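Local coordinates for conserved Hypothetical Protein TT1486 (Thermus thermophilus, PDB 2CU5) that is of unknown function but belongs to the UPF0047 (YjbQ) family and may act as a secondary thiamine-phosphate synthase, at residues 12-17 against 67-72; 41-46 against 120-125; 84-89 against 114-119. All coordinates share one frame; numbering follows the deposited sequence.

Contact 1: residues 12-17 against 67-72; sequences PEEGFV and APRHRP
Arg69 and Glu13 reach each other as stretched chains: the arginine CG stands anti to its own carbonyl carbon (chi1 -58°) and the chain runs straight from there to NE, while the glutamate CG stands anti to the backbone N (chi1 -168°) and brings its carboxylate toward the arginine. Glu14, extended beyond CG, brings its carboxylate to the same nitrogen. Glu14 OE2 lies 3.3 Å from Arg69 NH2 in a salt bridge, the carboxylate and guanidinium planes turned 37° apart. Glu13 OE2 stands over a face of the guanidinium, 3.9 Å from Arg69 NH2; this is a long, purely electrostatic pairing, the oxygen being well out of the guanidinium plane. The three residues thus make a small salt-bridge network in which one cation is shared by two acids. It joins, at the surface, the turn that leads into strand 15-18, an outer strand of the three-stranded antiparallel sheet within this chain, to the loop that follows helix 53-66. The two backbones stay well apart: the nearest CA atoms, those of Glu14 and Arg69, are separated by 12.1 Å. Glu13 and Arg69 are solvent-exposed, so water probably screens much of the attraction. On the strand side, Glu13 and Gly15 are held by backbone hydrogen bonds to Gly118 and Glu115. Farther along the loop, Arg71 forms salt bridges with Asp74 and, across the subunit boundary, with Glu65 of the second subunit.

Contact 2: residues 41-46 against 120-125; sequences TTCGLT and RVREVW
Thr42 and Cys43 grip the guanidinium of Arg122 from two directions. The Thr42 hydroxyl comes in at the edge, in the guanidinium plane, and takes a nearly straight hydrogen bond from Arg122 NH1 to Thr42 OG1 (2.8 Å, 165°). Cys43 SG instead lies over one face, 3.6 Å from Arg122 NE and offset toward the rim, while CD of Arg120 covers the centre of the opposite face. A bend at chi2 (-68°) folds the Arg122 chain back so that its flat end fits between sulfur and methylene. This part is buried and close-packed. Toward Arg120, which is exposed, the contact opens out: Thr42 OG1 lies over a face of the Arg120 guanidinium, 3.8 Å from Arg120 NH1, which is salt-bridged to Asp117 instead. A water also fills in beside the threonine, accepting from Arg122 NH2 (3.1 Å) and Thr41 N, and hydrogen-bonded to Thr42 OG1. The contact joins the beginning of strand 43-48, in the three-stranded antiparallel sheet, to strand 120-128 of the five-stranded one, so it bridges two sheets by side chains. With NE in a salt bridge to Glu115, NH1 on Thr42 and NH2 on the water, all three Arg122 nitrogens have partners; the buried positive charge is probably balanced mainly by Glu115, and together the three partners probably fix the rotation of the guanidinium.

Contact 3: residues 84-89 against 114-119; sequences HLKSLL and AEFDGP
Helix 81-90 passes the end of strand 110-115 at the point where the chain leaves the sheet, bringing the CA atoms of Lys86 and Phe116 to 7.1 Å. The lysine lays its aliphatic chain over the Phe116 ring. Its CB stands above the centre of one face in a CH-pi contact, 3.5 Å from the ring centroid and 13° off the normal, and its CD lies over the same face, above the CG-CD1 side, 3.6 Å from Phe116 CD1. Because the chain is extended beyond CG, the ammonium is carried past the ring, where a water accepts from Lys86 NZ (2.6 Å) and donates to Phe116 O (3.0 Å). The opposite face of the ring meets Ala114 O, offset toward the rim. Just beyond, Asp117 N donates to Glu115 OE2 (2.8 Å), a bond that ties the turn to the Glu115 carboxylate. Thus the helix is docked on the end of the three-stranded sheet, and Ser87 adds a hydrogen bond from its side chain to Cys43 O. One lysine serves two kinds of contact: its carbon chain provides the apolar cover for the aromatic ring, while its charged end reaches the backbone carbonyl through water.

In the fold
Contacts 1 and 3 lie closest, their centres about 7 Å apart, with contact 2 about 8 Å from contact 3 and 14 Å from contact 1. All three reach the three-stranded antiparallel sheet 15-18, 110-115, 43-48: contact 1 at one outer strand, contact 3 at the central strand and contact 2 at the other outer strand. Contact 2 ties this sheet to strand 120-128 of the five-stranded sheet. Along the chain, both halves of contact 1 precede contact 3, contact 3 falls between the two halves of contact 2, and contacts 1 and 2 interleave. Each contact also touches the second subunit, placing this region near the interfaces of the three-chain assembly.

Contact 1: residues 12-17 against 67-72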
ATOM      1  N   PRO A  12      -0.599 -21.802  -3.111  1.00 20.13           N
ATOM      2  CA  PRO A  12       0.227 -22.558  -4.059  1.00 20.03           C
ATOM      3  C   PRO A  12       1.638 -21.974  -4.043  1.00 19.81           C
ATOM      4  O   PRO A  12       1.923 -21.081  -3.250  1.00 17.87           O
ATOM      5  CB  PRO A  12      -0.481 -22.320  -5.384  1.00 20.14           C
ATOM      6  CG  PRO A  12      -0.950 -20.905  -5.240  1.00 20.72           C
ATOM      7  CD  PRO A  12      -1.512 -20.891  -3.826  1.00 20.24           C
ATOM      8  N   GLU A  13       2.520 -22.464  -4.911  1.00 20.07           N
ATOM      9  CA  GLU A  13       3.882 -21.937  -4.944  1.00 21.89           C
ATOM     10  C   GLU A  13       3.791 -20.425  -5.111  1.00 20.07           C
ATOM     11  O   GLU A  13       4.493 -19.663  -4.446  1.00 19.82           O
ATOM     12  CB  GLU A  13       4.672 -22.542  -6.107  1.00 24.59           C
ATOM     13  CG  GLU A  13       6.160 -22.250  -6.031  1.00 30.05           C
ATOM     14  CD  GLU A  13       6.927 -22.806  -7.210  1.00 34.11           C
ATOM     15  OE1 GLU A  13       6.679 -23.972  -7.586  1.00 36.32           O
ATOM     16  OE2 GLU A  13       7.785 -22.078  -7.755  1.00 37.10           O
ATOM     17  N   GLU A  14       2.917 -19.998  -6.014  1.00 20.62           N
ATOM     18  CA  GLU A  14       2.706 -18.580  -6.244  1.00 21.69           C
ATOM     19  C   GLU A  14       1.364 -18.377  -6.919  1.00 20.36           C
ATOM     20  O   GLU A  14       0.959 -19.167  -7.777  1.00 20.60           O
ATOM     21  CB  GLU A  14       3.834 -17.978  -7.096  1.00 25.25           C
ATOM     22  CG  GLU A  14       3.662 -18.087  -8.602  1.00 30.57           C
ATOM     23  CD  GLU A  14       4.575 -17.125  -9.355  1.00 34.39           C
ATOM     24  OE1 GLU A  14       4.476 -17.050 -10.599  1.00 37.71           O
ATOM     25  OE2 GLU A  14       5.393 -16.442  -8.702  1.00 35.73           O
ATOM     26  N   GLY A  15       0.667 -17.323  -6.513  1.00 18.30           N
ATOM     27  CA  GLY A  15      -0.628 -17.041  -7.092  1.00 18.46           C
ATOM     28  C   GLY A  15      -1.492 -16.168  -6.207  1.00 19.06           C
ATOM     29  O   GLY A  15      -1.141 -15.867  -5.066  1.00 17.84           O
ATOM     30  N   PHE A  16      -2.626 -15.750  -6.756  1.00 18.71           N
ATOM     31  CA  PHE A  16      -3.576 -14.915  -6.038  1.00 19.17           C
ATOM     32  C   PHE A  16      -4.707 -15.813  -5.560  1.00 18.93           C
ATOM     33  O   PHE A  16      -5.443 -16.390  -6.368  1.00 19.61           O
ATOM     34  CB  PHE A  16      -4.128 -13.834  -6.964  1.00 22.24           C
ATOM     35  CG  PHE A  16      -3.142 -12.751  -7.288  1.00 23.49           C
ATOM     36  CD1 PHE A  16      -2.978 -11.664  -6.435  1.00 27.02           C
ATOM     37  CD2 PHE A  16      -2.366 -12.821  -8.439  1.00 27.55           C
ATOM     38  CE1 PHE A  16      -2.053 -10.658  -6.723  1.00 26.91           C
ATOM     39  CE2 PHE A  16      -1.437 -11.817  -8.734  1.00 28.14           C
ATOM     40  CZ  PHE A  16      -1.284 -10.737  -7.873  1.00 26.31           C
ATOM     41  N   VAL A  17      -4.827 -15.950  -4.245  1.00 18.17           N
ATOM     42  CA  VAL A  17      -5.871 -16.782  -3.658  1.00 16.48           C
ATOM     43  C   VAL A  17      -7.027 -15.879  -3.252  1.00 15.83           C
ATOM     44  O   VAL A  17      -6.851 -14.953  -2.463  1.00 14.86           O
ATOM     45  CB  VAL A  17      -5.348 -17.532  -2.412  1.00 18.58           C
ATOM     46  CG1 VAL A  17      -6.430 -18.455  -1.865  1.00 17.33           C
ATOM     47  CG2 VAL A  17      -4.105 -18.329  -2.773  1.00 17.54           C
ATOM     48  N   ALA A  67      10.566  -8.210 -10.080  1.00 18.69           N
ATOM     49  CA  ALA A  67      11.268  -8.851  -8.973  1.00 18.25           C
ATOM     50  C   ALA A  67      11.672 -10.274  -9.338  1.00 18.20           C
ATOM     51  O   ALA A  67      11.060 -11.237  -8.889  1.00 16.99           O
ATOM     52  CB  ALA A  67      10.374  -8.861  -7.728  1.00 17.74           C
ATOM     53  N   PRO A  68      12.709 -10.426 -10.176  1.00 21.38           N
ATOM     54  CA  PRO A  68      13.149 -11.770 -10.567  1.00 21.65           C
ATOM     55  C   PRO A  68      13.724 -12.555  -9.394  1.00 21.59           C
ATOM     56  O   PRO A  68      14.349 -11.986  -8.503  1.00 21.25           O
ATOM     57  CB  PRO A  68      14.191 -11.493 -11.648  1.00 21.02           C
ATOM     58  CG  PRO A  68      14.766 -10.168 -11.219  1.00 23.23           C
ATOM     59  CD  PRO A  68      13.534  -9.390 -10.821  1.00 20.61           C
ATOM     60  N   ARG A  69      13.509 -13.865  -9.405  1.00 22.75           N
ATOM     61  CA  ARG A  69      14.011 -14.735  -8.347  1.00 25.57           C
ATOM     62  C   ARG A  69      15.535 -14.737  -8.388  1.00 26.52           C
ATOM     63  O   ARG A  69      16.204 -14.634  -7.358  1.00 25.79           O
ATOM     64  CB  ARG A  69      13.495 -16.161  -8.557  1.00 27.12           C
ATOM     65  CG  ARG A  69      11.979 -16.291  -8.590  1.00 32.22           C
ATOM     66  CD  ARG A  69      11.553 -17.649  -9.141  1.00 36.03           C
ATOM     67  NE  ARG A  69      10.101 -17.821  -9.157  1.00 39.68           N
ATOM     68  CZ  ARG A  69       9.368 -18.110  -8.087  1.00 40.96           C
ATOM     69  NH1 ARG A  69       9.948 -18.268  -6.906  1.00 42.92           N
ATOM     70  NH2 ARG A  69       8.053 -18.239  -8.194  1.00 41.77           N
ATOM     71  N   HIS A  70      16.064 -14.851  -9.600  1.00 28.59           N
ATOM     72  CA  HIS A  70      17.500 -14.892  -9.845  1.00 30.10           C
ATOM     73  C   HIS A  70      18.122 -13.502  -9.880  1.00 29.44           C
ATOM     74  O   HIS A  70      17.874 -12.719 -10.793  1.00 30.97           O
ATOM     75  CB  HIS A  70      17.762 -15.613 -11.176  1.00 32.02           C
ATOM     76  CG  HIS A  70      19.201 -15.627 -11.593  1.00 35.24           C
ATOM     77  ND1 HIS A  70      20.172 -16.319 -10.900  1.00 36.13           N
ATOM     78  CD2 HIS A  70      19.831 -15.037 -12.637  1.00 35.36           C
ATOM     79  CE1 HIS A  70      21.338 -16.155 -11.501  1.00 35.92           C
ATOM     80  NE2 HIS A  70      21.159 -15.381 -12.557  1.00 36.60           N
ATOM     81  N   ARG A  71      18.928 -13.200  -8.871  1.00 29.12           N
ATOM     82  CA  ARG A  71      19.616 -11.917  -8.782  1.00 29.32           C
ATOM     83  C   ARG A  71      20.940 -12.173  -8.075  1.00 29.90           C
ATOM     84  O   ARG A  71      20.985 -12.311  -6.852  1.00 30.09           O
ATOM     85  CB  ARG A  71      18.779 -10.899  -7.993  1.00 27.61           C
ATOM     86  CG  ARG A  71      19.413  -9.512  -7.900  1.00 26.80           C
ATOM     87  CD  ARG A  71      18.411  -8.456  -7.438  1.00 25.39           C
ATOM     88  NE  ARG A  71      18.989  -7.113  -7.387  1.00 23.97           N
ATOM     89  CZ  ARG A  71      19.786  -6.669  -6.420  1.00 23.04           C
ATOM     90  NH1 ARG A  71      20.109  -7.459  -5.405  1.00 23.99           N
ATOM     91  NH2 ARG A  71      20.262  -5.429  -6.466  1.00 22.58           N
ATOM     92  N   PRO A  72      22.038 -12.247  -8.842  1.00 31.68           N
ATOM     93  CA  PRO A  72      23.365 -12.495  -8.271  1.00 31.39           C
ATOM     94  C   PRO A  72      23.779 -11.503  -7.194  1.00 31.31           C
ATOM     95  O   PRO A  72      24.502 -11.858  -6.267  1.00 31.40           O
ATOM     96  CB  PRO A  72      24.279 -12.453  -9.494  1.00 32.29           C
ATOM     97  CG  PRO A  72      23.570 -11.514 -10.417  1.00 32.95           C
ATOM     98  CD  PRO A  72      22.134 -11.961 -10.284  1.00 30.89           C
TER

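Contact 2: residues 41-46 against 120-125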
ATOM      1  N   THR A  41       6.148 -11.882   5.560  1.00 17.80           N
ATOM      2  CA  THR A  41       6.987 -10.973   4.783  1.00 17.86           C
ATOM      3  C   THR A  41       7.212 -11.418   3.340  1.00 18.57           C
ATOM      4  O   THR A  41       7.897 -10.730   2.582  1.00 17.29           O
ATOM      5  CB  THR A  41       8.368 -10.801   5.442  1.00 19.21           C
ATOM      6  OG1 THR A  41       9.030 -12.073   5.490  1.00 21.01           O
ATOM      7  CG2 THR A  41       8.220 -10.254   6.856  1.00 19.55           C
ATOM      8  N   THR A  42       6.644 -12.559   2.959  1.00 17.96           N
ATOM      9  CA  THR A  42       6.810 -13.064   1.600  1.00 17.59           C
ATOM     10  C   THR A  42       5.504 -13.333   0.852  1.00 17.00           C
ATOM     11  O   THR A  42       5.449 -14.149  -0.067  1.00 16.36           O
ATOM     12  CB  THR A  42       7.706 -14.328   1.578  1.00 18.51           C
ATOM     13  OG1 THR A  42       7.212 -15.299   2.509  1.00 19.04           O
ATOM     14  CG2 THR A  42       9.135 -13.954   1.952  1.00 17.49           C
ATOM     15  N   CYS A  43       4.449 -12.641   1.272  1.00 17.90           N
ATOM     16  CA  CYS A  43       3.144 -12.720   0.623  1.00 17.07           C
ATOM     17  C   CYS A  43       2.476 -11.373   0.891  1.00 16.12           C
ATOM     18  O   CYS A  43       2.976 -10.580   1.691  1.00 17.80           O
ATOM     19  CB  CYS A  43       2.296 -13.878   1.172  1.00 17.12           C
ATOM     20  SG  CYS A  43       1.733 -13.715   2.881  1.00 20.39           S
ATOM     21  N   GLY A  44       1.369 -11.092   0.211  1.00 17.30           N
ATOM     22  CA  GLY A  44       0.702  -9.819   0.430  1.00 18.33           C
ATOM     23  C   GLY A  44      -0.806  -9.889   0.306  1.00 18.07           C
ATOM     24  O   GLY A  44      -1.374 -10.955   0.080  1.00 18.23           O
ATOM     25  N   LEU A  45      -1.454  -8.741   0.478  1.00 17.86           N
ATOM     26  CA  LEU A  45      -2.906  -8.640   0.365  1.00 17.17           C
ATOM     27  C   LEU A  45      -3.207  -7.551  -0.647  1.00 17.26           C
ATOM     28  O   LEU A  45      -2.600  -6.483  -0.615  1.00 15.58           O
ATOM     29  CB  LEU A  45      -3.538  -8.263   1.706  1.00 16.06           C
ATOM     30  CG  LEU A  45      -3.526  -9.326   2.803  1.00 14.51           C
ATOM     31  CD1 LEU A  45      -4.001  -8.709   4.111  1.00 15.69           C
ATOM     32  CD2 LEU A  45      -4.411 -10.499   2.385  1.00 16.32           C
ATOM     33  N   THR A  46      -4.149  -7.816  -1.541  1.00 16.37           N
ATOM     34  CA  THR A  46      -4.500  -6.838  -2.552  1.00 16.14           C
ATOM     35  C   THR A  46      -5.948  -7.009  -2.966  1.00 14.98           C
ATOM     36  O   THR A  46      -6.556  -8.065  -2.749  1.00 15.34           O
ATOM     37  CB  THR A  46      -3.602  -6.995  -3.816  1.00 16.19           C
ATOM     38  OG1 THR A  46      -3.875  -5.938  -4.742  1.00 17.46           O
ATOM     39  CG2 THR A  46      -3.872  -8.323  -4.502  1.00 17.49           C
ATOM     40  N   ARG A 120       2.219 -22.778   1.061  1.00 19.56           N
ATOM     41  CA  ARG A 120       2.204 -22.702   2.517  1.00 20.25           C
ATOM     42  C   ARG A 120       0.765 -22.645   3.003  1.00 17.65           C
ATOM     43  O   ARG A 120      -0.176 -22.803   2.230  1.00 16.16           O
ATOM     44  CB  ARG A 120       2.896 -21.428   3.009  1.00 21.32           C
ATOM     45  CG  ARG A 120       4.287 -21.160   2.472  1.00 25.53           C
ATOM     46  CD  ARG A 120       4.960 -20.139   3.357  1.00 25.70           C
ATOM     47  NE  ARG A 120       6.281 -19.749   2.886  1.00 26.35           N
ATOM     48  CZ  ARG A 120       7.213 -19.230   3.674  1.00 28.70           C
ATOM     49  NH1 ARG A 120       8.395 -18.888   3.180  1.00 30.23           N
ATOM     50  NH2 ARG A 120       6.966 -19.073   4.967  1.00 28.02           N
ATOM     51  N   VAL A 121       0.620 -22.440   4.305  1.00 18.08           N
ATOM     52  CA  VAL A 121      -0.682 -22.250   4.921  1.00 17.73           C
ATOM     53  C   VAL A 121      -0.431 -20.949   5.663  1.00 16.10           C
ATOM     54  O   VAL A 121       0.196 -20.927   6.722  1.00 18.84           O
ATOM     55  CB  VAL A 121      -1.065 -23.358   5.916  1.00 19.51           C
ATOM     56  CG1 VAL A 121      -2.380 -22.996   6.588  1.00 20.75           C
ATOM     57  CG2 VAL A 121      -1.234 -24.678   5.185  1.00 19.52           C
ATOM     58  N   ARG A 122      -0.881 -19.860   5.057  1.00 16.37           N
ATOM     59  CA  ARG A 122      -0.690 -18.525   5.602  1.00 16.68           C
ATOM     60  C   ARG A 122      -1.776 -18.148   6.588  1.00 18.01           C
ATOM     61  O   ARG A 122      -2.841 -18.751   6.610  1.00 20.24           O
ATOM     62  CB  ARG A 122      -0.703 -17.502   4.471  1.00 15.71           C
ATOM     63  CG  ARG A 122       0.363 -17.719   3.422  1.00 16.36           C
ATOM     64  CD  ARG A 122       1.735 -17.450   4.007  1.00 15.85           C
ATOM     65  NE  ARG A 122       2.707 -17.183   2.956  1.00 17.05           N
ATOM     66  CZ  ARG A 122       3.954 -16.783   3.172  1.00 17.16           C
ATOM     67  NH1 ARG A 122       4.760 -16.561   2.142  1.00 18.63           N
ATOM     68  NH2 ARG A 122       4.397 -16.608   4.410  1.00 15.96           N
ATOM     69  N   GLU A 123      -1.483 -17.136   7.394  1.00 17.39           N
ATOM     70  CA  GLU A 123      -2.435 -16.615   8.363  1.00 19.71           C
ATOM     71  C   GLU A 123      -2.912 -15.261   7.856  1.00 18.75           C
ATOM     72  O   GLU A 123      -2.147 -14.504   7.261  1.00 16.42           O
ATOM     73  CB  GLU A 123      -1.776 -16.406   9.728  1.00 19.43           C
ATOM     74  CG  GLU A 123      -1.661 -17.647  10.592  1.00 20.41           C
ATOM     75  CD  GLU A 123      -1.125 -17.326  11.978  1.00 23.41           C
ATOM     76  OE1 GLU A 123      -1.530 -16.290  12.548  1.00 23.22           O
ATOM     77  OE2 GLU A 123      -0.303 -18.110  12.504  1.00 26.08           O
ATOM     78  N   VAL A 124      -4.186 -14.975   8.079  1.00 18.06           N
ATOM     79  CA  VAL A 124      -4.765 -13.697   7.716  1.00 17.03           C
ATOM     80  C   VAL A 124      -5.595 -13.301   8.929  1.00 17.89           C
ATOM     81  O   VAL A 124      -6.507 -14.028   9.325  1.00 19.09           O
ATOM     82  CB  VAL A 124      -5.680 -13.798   6.482  1.00 16.60           C
ATOM     83  CG1 VAL A 124      -6.356 -12.457   6.240  1.00 17.23           C
ATOM     84  CG2 VAL A 124      -4.866 -14.205   5.252  1.00 17.07           C
ATOM     85  N   TRP A 125      -5.259 -12.171   9.537  1.00 17.09           N
ATOM     86  CA  TRP A 125      -5.990 -11.704  10.708  1.00 17.45           C
ATOM     87  C   TRP A 125      -7.122 -10.778  10.294  1.00 18.62           C
ATOM     88  O   TRP A 125      -6.962  -9.948   9.399  1.00 18.08           O
ATOM     89  CB  TRP A 125      -5.051 -10.982  11.669  1.00 14.76           C
ATOM     90  CG  TRP A 125      -3.923 -11.840  12.159  1.00 16.42           C
ATOM     91  CD1 TRP A 125      -3.843 -13.205  12.106  1.00 16.65           C
ATOM     92  CD2 TRP A 125      -2.728 -11.392  12.808  1.00 15.43           C
ATOM     93  NE1 TRP A 125      -2.670 -13.632  12.685  1.00 16.63           N
ATOM     94  CE2 TRP A 125      -1.968 -12.541  13.126  1.00 16.79           C
ATOM     95  CE3 TRP A 125      -2.225 -10.129  13.155  1.00 17.52           C
ATOM     96  CZ2 TRP A 125      -0.729 -12.466  13.775  1.00 16.28           C
ATOM     97  CZ3 TRP A 125      -0.993 -10.054  13.799  1.00 16.66           C
ATOM     98  CH2 TRP A 125      -0.260 -11.219  14.103  1.00 18.10           C
TER
HETATM   99  O   HOH W   1       6.854 -14.900   5.367  1.00 23.58           O

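Contact 3: residues 84-89 against 114-119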
ATOM      1  N   HIS A  84      10.155 -10.985  -0.942  1.00 17.44           N
ATOM      2  CA  HIS A  84      10.121  -9.936   0.064  1.00 17.72           C
ATOM      3  C   HIS A  84       9.760  -8.639  -0.647  1.00 17.60           C
ATOM      4  O   HIS A  84       8.958  -7.850  -0.153  1.00 16.57           O
ATOM      5  CB  HIS A  84      11.483  -9.806   0.756  1.00 19.12           C
ATOM      6  CG  HIS A  84      11.704 -10.811   1.843  1.00 19.61           C
ATOM      7  ND1 HIS A  84      11.272 -10.615   3.138  1.00 19.17           N
ATOM      8  CD2 HIS A  84      12.288 -12.031   1.822  1.00 19.11           C
ATOM      9  CE1 HIS A  84      11.584 -11.671   3.869  1.00 18.99           C
ATOM     10  NE2 HIS A  84      12.201 -12.545   3.094  1.00 19.51           N
ATOM     11  N   LEU A  85      10.346  -8.428  -1.822  1.00 16.69           N
ATOM     12  CA  LEU A  85      10.056  -7.225  -2.583  1.00 15.47           C
ATOM     13  C   LEU A  85       8.612  -7.195  -3.078  1.00 14.53           C
ATOM     14  O   LEU A  85       7.943  -6.170  -2.973  1.00 14.82           O
ATOM     15  CB  LEU A  85      11.010  -7.093  -3.777  1.00 16.21           C
ATOM     16  CG  LEU A  85      10.758  -5.847  -4.639  1.00 13.80           C
ATOM     17  CD1 LEU A  85      10.893  -4.583  -3.792  1.00 14.39           C
ATOM     18  CD2 LEU A  85      11.754  -5.818  -5.800  1.00 14.67           C
ATOM     19  N   LYS A  86       8.125  -8.308  -3.619  1.00 13.66           N
ATOM     20  CA  LYS A  86       6.754  -8.335  -4.108  1.00 14.30           C
ATOM     21  C   LYS A  86       5.785  -8.027  -2.969  1.00 14.83           C
ATOM     22  O   LYS A  86       4.761  -7.366  -3.173  1.00 14.53           O
ATOM     23  CB  LYS A  86       6.432  -9.692  -4.722  1.00 13.98           C
ATOM     24  CG  LYS A  86       7.232  -9.984  -5.982  1.00 12.42           C
ATOM     25  CD  LYS A  86       6.960 -11.375  -6.486  1.00 14.95           C
ATOM     26  CE  LYS A  86       7.811 -11.686  -7.716  1.00 15.84           C
ATOM     27  NZ  LYS A  86       7.622 -13.103  -8.098  1.00 15.65           N
ATOM     28  N   SER A  87       6.128  -8.499  -1.776  1.00 15.01           N
ATOM     29  CA  SER A  87       5.312  -8.273  -0.586  1.00 16.71           C
ATOM     30  C   SER A  87       5.302  -6.791  -0.227  1.00 15.06           C
ATOM     31  O   SER A  87       4.248  -6.218   0.051  1.00 15.06           O
ATOM     32  CB  SER A  87       5.858  -9.096   0.588  1.00 18.46           C
ATOM     33  OG  SER A  87       5.199  -8.772   1.800  1.00 18.86           O
ATOM     34  N   LEU A  88       6.483  -6.174  -0.228  1.00 13.29           N
ATOM     35  CA  LEU A  88       6.609  -4.751   0.081  1.00 14.60           C
ATOM     36  C   LEU A  88       5.818  -3.914  -0.919  1.00 14.25           C
ATOM     37  O   LEU A  88       5.151  -2.942  -0.548  1.00 15.41           O
ATOM     38  CB  LEU A  88       8.090  -4.340   0.047  1.00 14.70           C
ATOM     39  CG  LEU A  88       8.469  -2.869   0.267  1.00 14.09           C
ATOM     40  CD1 LEU A  88       9.899  -2.803   0.787  1.00 17.54           C
ATOM     41  CD2 LEU A  88       8.336  -2.080  -1.024  1.00 15.23           C
ATOM     42  N   LEU A  89       5.889  -4.302  -2.187  1.00 13.85           N
ATOM     43  CA  LEU A  89       5.200  -3.583  -3.254  1.00 14.27           C
ATOM     44  C   LEU A  89       3.690  -3.732  -3.202  1.00 15.30           C
ATOM     45  O   LEU A  89       2.951  -2.797  -3.521  1.00 14.65           O
ATOM     46  CB  LEU A  89       5.694  -4.067  -4.622  1.00 14.75           C
ATOM     47  CG  LEU A  89       7.147  -3.753  -4.973  1.00 13.77           C
ATOM     48  CD1 LEU A  89       7.501  -4.398  -6.323  1.00 16.23           C
ATOM     49  CD2 LEU A  89       7.343  -2.254  -5.038  1.00 14.53           C
ATOM     50  N   ALA A 114      -1.979 -12.578  -1.941  1.00 17.91           N
ATOM     51  CA  ALA A 114      -0.975 -12.732  -2.985  1.00 16.44           C
ATOM     52  C   ALA A 114       0.226 -13.520  -2.481  1.00 15.31           C
ATOM     53  O   ALA A 114       1.077 -12.977  -1.789  1.00 15.82           O
ATOM     54  CB  ALA A 114      -0.536 -11.349  -3.479  1.00 14.62           C
ATOM     55  N   GLU A 115       0.292 -14.799  -2.842  1.00 16.28           N
ATOM     56  CA  GLU A 115       1.395 -15.661  -2.422  1.00 17.53           C
ATOM     57  C   GLU A 115       2.564 -15.599  -3.402  1.00 17.62           C
ATOM     58  O   GLU A 115       2.393 -15.866  -4.589  1.00 18.59           O
ATOM     59  CB  GLU A 115       0.929 -17.115  -2.312  1.00 17.29           C
ATOM     60  CG  GLU A 115       2.048 -18.065  -1.917  1.00 17.16           C
ATOM     61  CD  GLU A 115       2.623 -17.741  -0.551  1.00 17.22           C
ATOM     62  OE1 GLU A 115       2.113 -18.283   0.455  1.00 18.59           O
ATOM     63  OE2 GLU A 115       3.579 -16.934  -0.475  1.00 16.02           O
ATOM     64  N   PHE A 116       3.749 -15.269  -2.896  1.00 18.18           N
ATOM     65  CA  PHE A 116       4.938 -15.183  -3.740  1.00 18.86           C
ATOM     66  C   PHE A 116       6.002 -16.210  -3.349  1.00 19.52           C
ATOM     67  O   PHE A 116       7.017 -16.341  -4.031  1.00 19.58           O
ATOM     68  CB  PHE A 116       5.541 -13.777  -3.660  1.00 18.04           C
ATOM     69  CG  PHE A 116       4.553 -12.676  -3.935  1.00 17.31           C
ATOM     70  CD1 PHE A 116       3.893 -12.604  -5.157  1.00 16.70           C
ATOM     71  CD2 PHE A 116       4.290 -11.705  -2.971  1.00 16.96           C
ATOM     72  CE1 PHE A 116       2.985 -11.579  -5.421  1.00 15.39           C
ATOM     73  CE2 PHE A 116       3.384 -10.675  -3.223  1.00 12.93           C
ATOM     74  CZ  PHE A 116       2.732 -10.613  -4.449  1.00 14.04           C
ATOM     75  N   ASP A 117       5.781 -16.937  -2.256  1.00 18.68           N
ATOM     76  CA  ASP A 117       6.757 -17.936  -1.825  1.00 19.30           C
ATOM     77  C   ASP A 117       6.130 -19.139  -1.123  1.00 18.28           C
ATOM     78  O   ASP A 117       6.469 -19.449   0.017  1.00 18.30           O
ATOM     79  CB  ASP A 117       7.804 -17.280  -0.917  1.00 20.87           C
ATOM     80  CG  ASP A 117       8.947 -18.221  -0.564  1.00 24.51           C
ATOM     81  OD1 ASP A 117       9.355 -19.015  -1.436  1.00 23.82           O
ATOM     82  OD2 ASP A 117       9.441 -18.161   0.579  1.00 26.75           O
ATOM     83  N   GLY A 118       5.221 -19.815  -1.819  1.00 18.50           N
ATOM     84  CA  GLY A 118       4.562 -20.976  -1.253  1.00 18.55           C
ATOM     85  C   GLY A 118       5.148 -22.270  -1.790  1.00 19.22           C
ATOM     86  O   GLY A 118       6.274 -22.279  -2.288  1.00 18.85           O
ATOM     87  N   PRO A 119       4.415 -23.389  -1.696  1.00 20.05           N
ATOM     88  CA  PRO A 119       3.076 -23.454  -1.106  1.00 19.72           C
ATOM     89  C   PRO A 119       3.173 -23.437   0.414  1.00 19.09           C
ATOM     90  O   PRO A 119       4.102 -24.001   0.987  1.00 19.48           O
ATOM     91  CB  PRO A 119       2.540 -24.780  -1.635  1.00 19.96           C
ATOM     92  CG  PRO A 119       3.774 -25.634  -1.639  1.00 20.40           C
ATOM     93  CD  PRO A 119       4.818 -24.705  -2.227  1.00 20.88           C
TER
HETATM   94  O   HOH W   2       6.775 -15.153  -6.764  1.00 28.49           O